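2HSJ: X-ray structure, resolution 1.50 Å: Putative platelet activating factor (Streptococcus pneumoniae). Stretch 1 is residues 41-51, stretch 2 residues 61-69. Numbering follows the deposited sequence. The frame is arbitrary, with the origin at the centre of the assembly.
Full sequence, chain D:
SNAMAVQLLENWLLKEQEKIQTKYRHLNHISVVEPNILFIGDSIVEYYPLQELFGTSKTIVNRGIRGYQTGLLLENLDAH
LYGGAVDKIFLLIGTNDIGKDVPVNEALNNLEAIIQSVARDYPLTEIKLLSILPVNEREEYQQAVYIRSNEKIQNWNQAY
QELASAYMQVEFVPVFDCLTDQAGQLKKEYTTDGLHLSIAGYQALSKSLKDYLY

Stretch 1 (41-51) GDSIVEYYPLQ
Stretch 2 (61-69) VNRGIRGYQ

Stretch 1 leaves an extended Gly-41 (phi/psi 157/-147), passes Asp-42 (-100/-150) and turns into a short helix, 43-46. A second helix starts at Leu-50. Stretch 2 enters at Val-61 on a strand already under way and leaves through a type II turn, Ile-65 to Tyr-68. The closest CA pairs set the register: Asp-42 with Tyr-68 at 4.6 Å, Ser-43 with Arg-66 at 3.7 Å and Glu-46 with Gly-64 at 4.1 Å.

Backbone pairing is slight. Ile-65 N donates to Gly-41 O at 2.9 Å. Two CA-H...O contacts flank it: Gly-64 CA to Gly-41 O, 3.3 Å, and Asp-42 CA to Ile-65 O, 3.2 Å. Gly-41 N is buried without a partner.

The charged contact is bidentate. Glu-46 (chi1 t, chi2 t, chi3 -25°) reaches Arg-66 (chi1 p, chi2 t, chi3 p, chi4 173°). Arg-66 NH2 meets Glu-46 OE2 at 2.8 Å in a salt bridge, and Arg-66 NE meets Glu-46 OE1 at 3.0 Å. The carboxylate thus lies at the guanidinium edge. Glu-46 OE1 also accepts from Arg-66 N at 2.8 Å, so one side chain holds both backbone and side chain of the arginine.

Other polar side chains bind backbone. Ser-43 OG (chi1 m) accepts from Gly-67 N at 3.0 Å, inside the turn; positive phi (73°) there favours glycine. Asn-62 (chi1 t, chi2 -48°) points toward stretch 1. Its ND2 donates to Val-45 O at 2.9 Å, while its OD1 accepts from Gly-64 N at 2.8 Å.

Waters bridge Asp-42 OD2 to Tyr-68 O, and Tyr-48 O to Asn-62 ND2.

Packing is tight at Gly-64. Val-45 CG1 (chi1 t) lies 3.6 Å from Gly-64 CA; a CB there would clash with Glu-46 N and Val-45 CB. Leu-50 CD1 sits 3.8 Å from Asn-62 ND2.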

ATOM      1  N   GLY D  41      10.490  19.189   6.437  1.00 11.38           N
ATOM      2  CA  GLY D  41      11.455  20.288   6.341  1.00 11.57           C
ATOM      3  C   GLY D  41      10.957  21.470   5.569  1.00 11.99           C
ATOM      4  O   GLY D  41       9.758  21.753   5.583  1.00 11.84           O
ATOM      5  N   ASP D  42      11.879  22.143   4.888  1.00 11.61           N
ATOM      6  CA  ASP D  42      11.583  23.458   4.301  1.00 12.14           C
ATOM      7  C   ASP D  42      11.284  23.373   2.804  1.00 12.29           C
ATOM      8  O   ASP D  42      10.752  22.356   2.337  1.00 10.94           O
ATOM      9  CB  ASP D  42      12.756  24.421   4.614  1.00 13.32           C
ATOM     10  CG  ASP D  42      14.112  23.907   4.107  1.00 17.59           C
ATOM     11  OD1 ASP D  42      14.132  23.045   3.184  1.00 20.53           O
ATOM     12  OD2 ASP D  42      15.179  24.374   4.617  1.00 15.83           O
ATOM     13  N   SER D  43      11.584  24.414   2.034  1.00 12.08           N
ATOM     14  CA  SER D  43      11.226  24.422   0.603  1.00 12.34           C
ATOM     15  C   SER D  43      11.844  23.248  -0.153  1.00 12.11           C
ATOM     16  O   SER D  43      11.254  22.729  -1.073  1.00 12.18           O
ATOM     17  CB  SER D  43      11.723  25.713  -0.070  1.00 14.05           C
ATOM     18  OG  SER D  43      11.331  26.840   0.668  1.00 18.41           O
ATOM     19  N   ILE D  44      13.090  22.917   0.159  1.00 11.46           N
ATOM     20  CA  ILE D  44      13.769  21.848  -0.563  1.00 12.92           C
ATOM     21  C   ILE D  44      12.982  20.541  -0.430  1.00 12.11           C
ATOM     22  O   ILE D  44      12.921  19.749  -1.361  1.00 11.95           O
ATOM     23  CB  ILE D  44      15.226  21.672  -0.074  1.00 13.88           C
ATOM     24  CG1 ILE D  44      15.967  23.003  -0.091  1.00 19.01           C
ATOM     25  CG2 ILE D  44      15.957  20.568  -0.866  1.00 15.00           C
ATOM     26  CD1 ILE D  44      16.125  23.560  -1.408  1.00 22.15           C
ATOM     27  N   VAL D  45      12.398  20.307   0.741  1.00 11.03           N
ATOM     28  CA  VAL D  45      11.498  19.154   0.918  1.00 10.25           C
ATOM     29  C   VAL D  45      10.178  19.353   0.174  1.00 10.06           C
ATOM     30  O   VAL D  45       9.753  18.460  -0.560  1.00 10.51           O
ATOM     31  CB  VAL D  45      11.232  18.891   2.417  1.00 10.36           C
ATOM     32  CG1 VAL D  45      10.312  17.673   2.573  1.00 10.23           C
ATOM     33  CG2 VAL D  45      12.579  18.687   3.156  1.00 11.86           C
ATOM     34  N   GLU D  46       9.510  20.492   0.380  1.00  9.89           N
ATOM     35  CA  GLU D  46       8.206  20.679  -0.269  1.00  9.38           C
ATOM     36  C   GLU D  46       8.250  20.430  -1.775  1.00 10.43           C
ATOM     37  O   GLU D  46       7.322  19.821  -2.371  1.00 10.83           O
ATOM     38  CB  GLU D  46       7.619  22.086  -0.021  1.00 10.54           C
ATOM     39  CG  GLU D  46       6.189  22.127  -0.519  1.00 11.89           C
ATOM     40  CD  GLU D  46       5.533  23.479  -0.513  1.00 15.26           C
ATOM     41  OE1 GLU D  46       5.920  24.384   0.277  1.00 14.21           O
ATOM     42  OE2 GLU D  46       4.586  23.642  -1.340  1.00 15.41           O
ATOM     43  N   TYR D  47       9.338  20.893  -2.392  1.00 10.50           N
ATOM     44  CA  TYR D  47       9.458  20.842  -3.856  1.00 11.19           C
ATOM     45  C   TYR D  47      10.146  19.581  -4.375  1.00 11.59           C
ATOM     46  O   TYR D  47      10.331  19.408  -5.613  1.00 12.21           O
ATOM     47  CB  TYR D  47      10.219  22.067  -4.400  1.00 13.23           C
ATOM     48  CG  TYR D  47       9.748  23.417  -3.910  1.00 14.64           C
ATOM     49  CD1 TYR D  47       8.408  23.652  -3.598  1.00 13.94           C
ATOM     50  CD2 TYR D  47      10.656  24.481  -3.818  1.00 16.98           C
ATOM     51  CE1 TYR D  47       7.975  24.952  -3.156  1.00 14.98           C
ATOM     52  CE2 TYR D  47      10.246  25.735  -3.388  1.00 18.27           C
ATOM     53  CZ  TYR D  47       8.916  25.955  -3.059  1.00 16.52           C
ATOM     54  OH  TYR D  47       8.557  27.225  -2.629  1.00 19.59           O
ATOM     55  N   TYR D  48      10.484  18.671  -3.477  1.00 10.79           N
ATOM     56  CA  TYR D  48      11.216  17.460  -3.832  1.00 10.43           C
ATOM     57  C   TYR D  48      10.308  16.497  -4.579  1.00 10.90           C
ATOM     58  O   TYR D  48       9.257  16.084  -4.036  1.00 10.33           O
ATOM     59  CB  TYR D  48      11.657  16.810  -2.528  1.00 10.66           C
ATOM     60  CG  TYR D  48      12.841  15.832  -2.608  1.00 10.04           C
ATOM     61  CD1 TYR D  48      13.805  15.843  -1.607  1.00 10.71           C
ATOM     62  CD2 TYR D  48      13.003  14.929  -3.667  1.00 11.66           C
ATOM     63  CE1 TYR D  48      14.868  14.975  -1.614  1.00 10.50           C
ATOM     64  CE2 TYR D  48      14.097  14.003  -3.695  1.00  9.95           C
ATOM     65  CZ  TYR D  48      15.051  14.085  -2.665  1.00  9.91           C
ATOM     66  OH  TYR D  48      16.133  13.209  -2.653  1.00 10.95           O
ATOM     67  N   PRO D  49      10.692  16.106  -5.813  1.00 10.34           N
ATOM     68  CA  PRO D  49       9.893  15.099  -6.549  1.00 10.27           C
ATOM     69  C   PRO D  49      10.200  13.722  -6.058  1.00 11.13           C
ATOM     70  O   PRO D  49      10.867  12.916  -6.699  1.00 10.31           O
ATOM     71  CB  PRO D  49      10.325  15.274  -8.016  1.00 10.65           C
ATOM     72  CG  PRO D  49      11.735  15.820  -7.920  1.00 13.36           C
ATOM     73  CD  PRO D  49      11.836  16.613  -6.607  1.00 10.42           C
ATOM     74  N   LEU D  50       9.670  13.415  -4.883  1.00 10.42           N
ATOM     75  CA  LEU D  50       9.996  12.141  -4.241  1.00 10.70           C
ATOM     76  C   LEU D  50       9.588  10.900  -5.030  1.00 10.59           C
ATOM     77  O   LEU D  50      10.360   9.954  -5.155  1.00 11.98           O
ATOM     78  CB  LEU D  50       9.357  12.101  -2.859  1.00 11.70           C
ATOM     79  CG  LEU D  50       9.878  13.143  -1.895  1.00 11.61           C
ATOM     80  CD1 LEU D  50       8.916  13.302  -0.688  1.00 13.43           C
ATOM     81  CD2 LEU D  50      11.250  12.779  -1.414  1.00 14.42           C
ATOM     82  N   GLN D  51       8.344  10.910  -5.505  1.00  9.82           N
ATOM     83  CA  GLN D  51       7.832   9.748  -6.242  1.00 10.81           C
ATOM     84  C   GLN D  51       8.689   9.455  -7.453  1.00 10.11           C
ATOM     85  O   GLN D  51       9.055   8.311  -7.703  1.00 10.93           O
ATOM     86  CB  GLN D  51       6.408  10.028  -6.713  1.00 11.43           C
ATOM     87  CG  GLN D  51       5.819   8.943  -7.561  1.00 13.75           C
ATOM     88  CD  GLN D  51       4.628   9.443  -8.335  1.00 13.81           C
ATOM     89  OE1 GLN D  51       4.672  10.503  -8.958  1.00 13.65           O
ATOM     90  NE2 GLN D  51       3.555   8.658  -8.329  1.00 14.50           N
ATOM     91  N   VAL D  61       6.175  10.088   2.199  1.00  9.02           N
ATOM     92  CA  VAL D  61       5.170  11.151   2.195  1.00  9.46           C
ATOM     93  C   VAL D  61       5.804  12.506   2.478  1.00  9.75           C
ATOM     94  O   VAL D  61       6.628  12.649   3.390  1.00 10.85           O
ATOM     95  CB  VAL D  61       4.004  10.836   3.216  1.00  9.25           C
ATOM     96  CG1 VAL D  61       3.026  11.985   3.381  1.00 12.41           C
ATOM     97  CG2 VAL D  61       3.229   9.601   2.781  1.00 10.69           C
ATOM     98  N   ASN D  62       5.378  13.510   1.708  1.00  9.59           N
ATOM     99  CA  ASN D  62       5.945  14.846   1.800  1.00  9.19           C
ATOM    100  C   ASN D  62       5.221  15.633   2.876  1.00 10.23           C
ATOM    101  O   ASN D  62       4.003  15.863   2.798  1.00  9.88           O
ATOM    102  CB  ASN D  62       5.760  15.553   0.463  1.00 10.65           C
ATOM    103  CG  ASN D  62       6.723  16.701   0.298  1.00 11.62           C
ATOM    104  OD1 ASN D  62       6.875  17.518   1.196  1.00 11.52           O
ATOM    105  ND2 ASN D  62       7.417  16.752  -0.849  1.00 10.52           N
ATOM    106  N   ARG D  63       5.988  16.086   3.863  1.00  9.54           N
ATOM    107  CA  ARG D  63       5.456  17.042   4.824  1.00 11.03           C
ATOM    108  C   ARG D  63       6.412  18.248   4.910  1.00 10.45           C
ATOM    109  O   ARG D  63       6.668  18.777   5.986  1.00 11.68           O
ATOM    110  CB  ARG D  63       5.240  16.372   6.207  1.00 11.46           C
ATOM    111  CG  ARG D  63       3.980  15.459   6.268  1.00 11.21           C
ATOM    112  CD  ARG D  63       2.726  16.310   6.176  1.00  9.87           C
ATOM    113  NE  ARG D  63       1.456  15.579   6.283  1.00 10.02           N
ATOM    114  CZ  ARG D  63       0.847  15.020   5.230  1.00  9.85           C
ATOM    115  NH1 ARG D  63       1.402  15.066   4.010  1.00 10.85           N
ATOM    116  NH2 ARG D  63      -0.334  14.387   5.397  1.00 10.86           N
ATOM    117  N   GLY D  64       6.862  18.718   3.749  1.00 10.86           N
ATOM    118  CA  GLY D  64       7.690  19.936   3.716  1.00 10.02           C
ATOM    119  C   GLY D  64       6.850  21.187   3.503  1.00 10.39           C
ATOM    120  O   GLY D  64       5.735  21.131   2.954  1.00 10.46           O
ATOM    121  N   ILE D  65       7.389  22.327   3.930  1.00 10.01           N
ATOM    122  CA  ILE D  65       6.720  23.616   3.749  1.00 10.54           C
ATOM    123  C   ILE D  65       7.739  24.692   3.404  1.00 10.81           C
ATOM    124  O   ILE D  65       8.734  24.891   4.130  1.00 11.19           O
ATOM    125  CB  ILE D  65       5.931  24.057   5.008  1.00  9.83           C
ATOM    126  CG1 ILE D  65       4.906  22.992   5.387  1.00 11.19           C
ATOM    127  CG2 ILE D  65       5.279  25.440   4.784  1.00 10.06           C
ATOM    128  CD1 ILE D  65       3.893  23.382   6.452  1.00 11.83           C
ATOM    129  N   ARG D  66       7.482  25.402   2.309  1.00 10.84           N
ATOM    130  CA  ARG D  66       8.369  26.479   1.879  1.00 12.26           C
ATOM    131  C   ARG D  66       8.608  27.483   2.995  1.00 12.04           C
ATOM    132  O   ARG D  66       7.726  27.772   3.805  1.00 10.72           O
ATOM    133  CB  ARG D  66       7.769  27.201   0.678  1.00 13.23           C
ATOM    134  CG  ARG D  66       6.480  27.997   1.065  1.00 15.47           C
ATOM    135  CD  ARG D  66       5.604  28.323  -0.079  1.00 22.16           C
ATOM    136  NE  ARG D  66       4.953  27.137  -0.607  1.00 20.81           N
ATOM    137  CZ  ARG D  66       4.018  27.198  -1.538  1.00 21.64           C
ATOM    138  NH1 ARG D  66       3.622  28.391  -1.984  1.00 21.17           N
ATOM    139  NH2 ARG D  66       3.477  26.093  -2.009  1.00 19.58           N
ATOM    140  N   GLY D  67       9.838  27.976   3.045  1.00 12.30           N
ATOM    141  CA  GLY D  67      10.213  29.015   3.975  1.00 13.07           C
ATOM    142  C   GLY D  67      10.328  28.571   5.429  1.00 13.21           C
ATOM    143  O   GLY D  67      10.510  29.421   6.319  1.00 14.48           O
ATOM    144  N   TYR D  68      10.256  27.261   5.698  1.00 13.01           N
ATOM    145  CA  TYR D  68      10.169  26.821   7.103  1.00 11.67           C
ATOM    146  C   TYR D  68      11.510  26.998   7.799  1.00 12.06           C
ATOM    147  O   TYR D  68      12.561  26.938   7.170  1.00 12.36           O
ATOM    148  CB  TYR D  68       9.809  25.350   7.176  1.00 12.29           C
ATOM    149  CG  TYR D  68       8.562  25.009   7.975  1.00 11.12           C
ATOM    150  CD1 TYR D  68       7.470  25.893   8.059  1.00 12.38           C
ATOM    151  CD2 TYR D  68       8.443  23.745   8.585  1.00 12.04           C
ATOM    152  CE1 TYR D  68       6.296  25.512   8.758  1.00 11.75           C
ATOM    153  CE2 TYR D  68       7.292  23.371   9.252  1.00 11.79           C
ATOM    154  CZ  TYR D  68       6.241  24.236   9.324  1.00  9.84           C
ATOM    155  OH  TYR D  68       5.115  23.859   9.989  1.00 11.56           O
ATOM    156  N   GLN D  69      11.421  27.225   9.092  1.00 13.03           N
ATOM    157  CA  GLN D  69      12.567  27.356   9.979  1.00 13.19           C
ATOM    158  C   GLN D  69      12.316  26.419  11.132  1.00 12.51           C
ATOM    159  O   GLN D  69      11.186  26.015  11.371  1.00 12.23           O
ATOM    160  CB  GLN D  69      12.672  28.766  10.537  1.00 14.19           C
ATOM    161  CG  GLN D  69      12.922  29.826   9.497  1.00 16.13           C
ATOM    162  CD  GLN D  69      12.783  31.220  10.085  1.00 19.18           C
ATOM    163  OE1 GLN D  69      11.999  32.026   9.605  1.00 22.63           O
ATOM    164  NE2 GLN D  69      13.535  31.498  11.132  1.00 19.15           N
TER
HETATM  165  O   HOH W   1      15.169  25.961   6.766  1.00 13.82           O
HETATM  166  O   HOH W   2       6.641  15.136  -3.422  1.00 14.00           O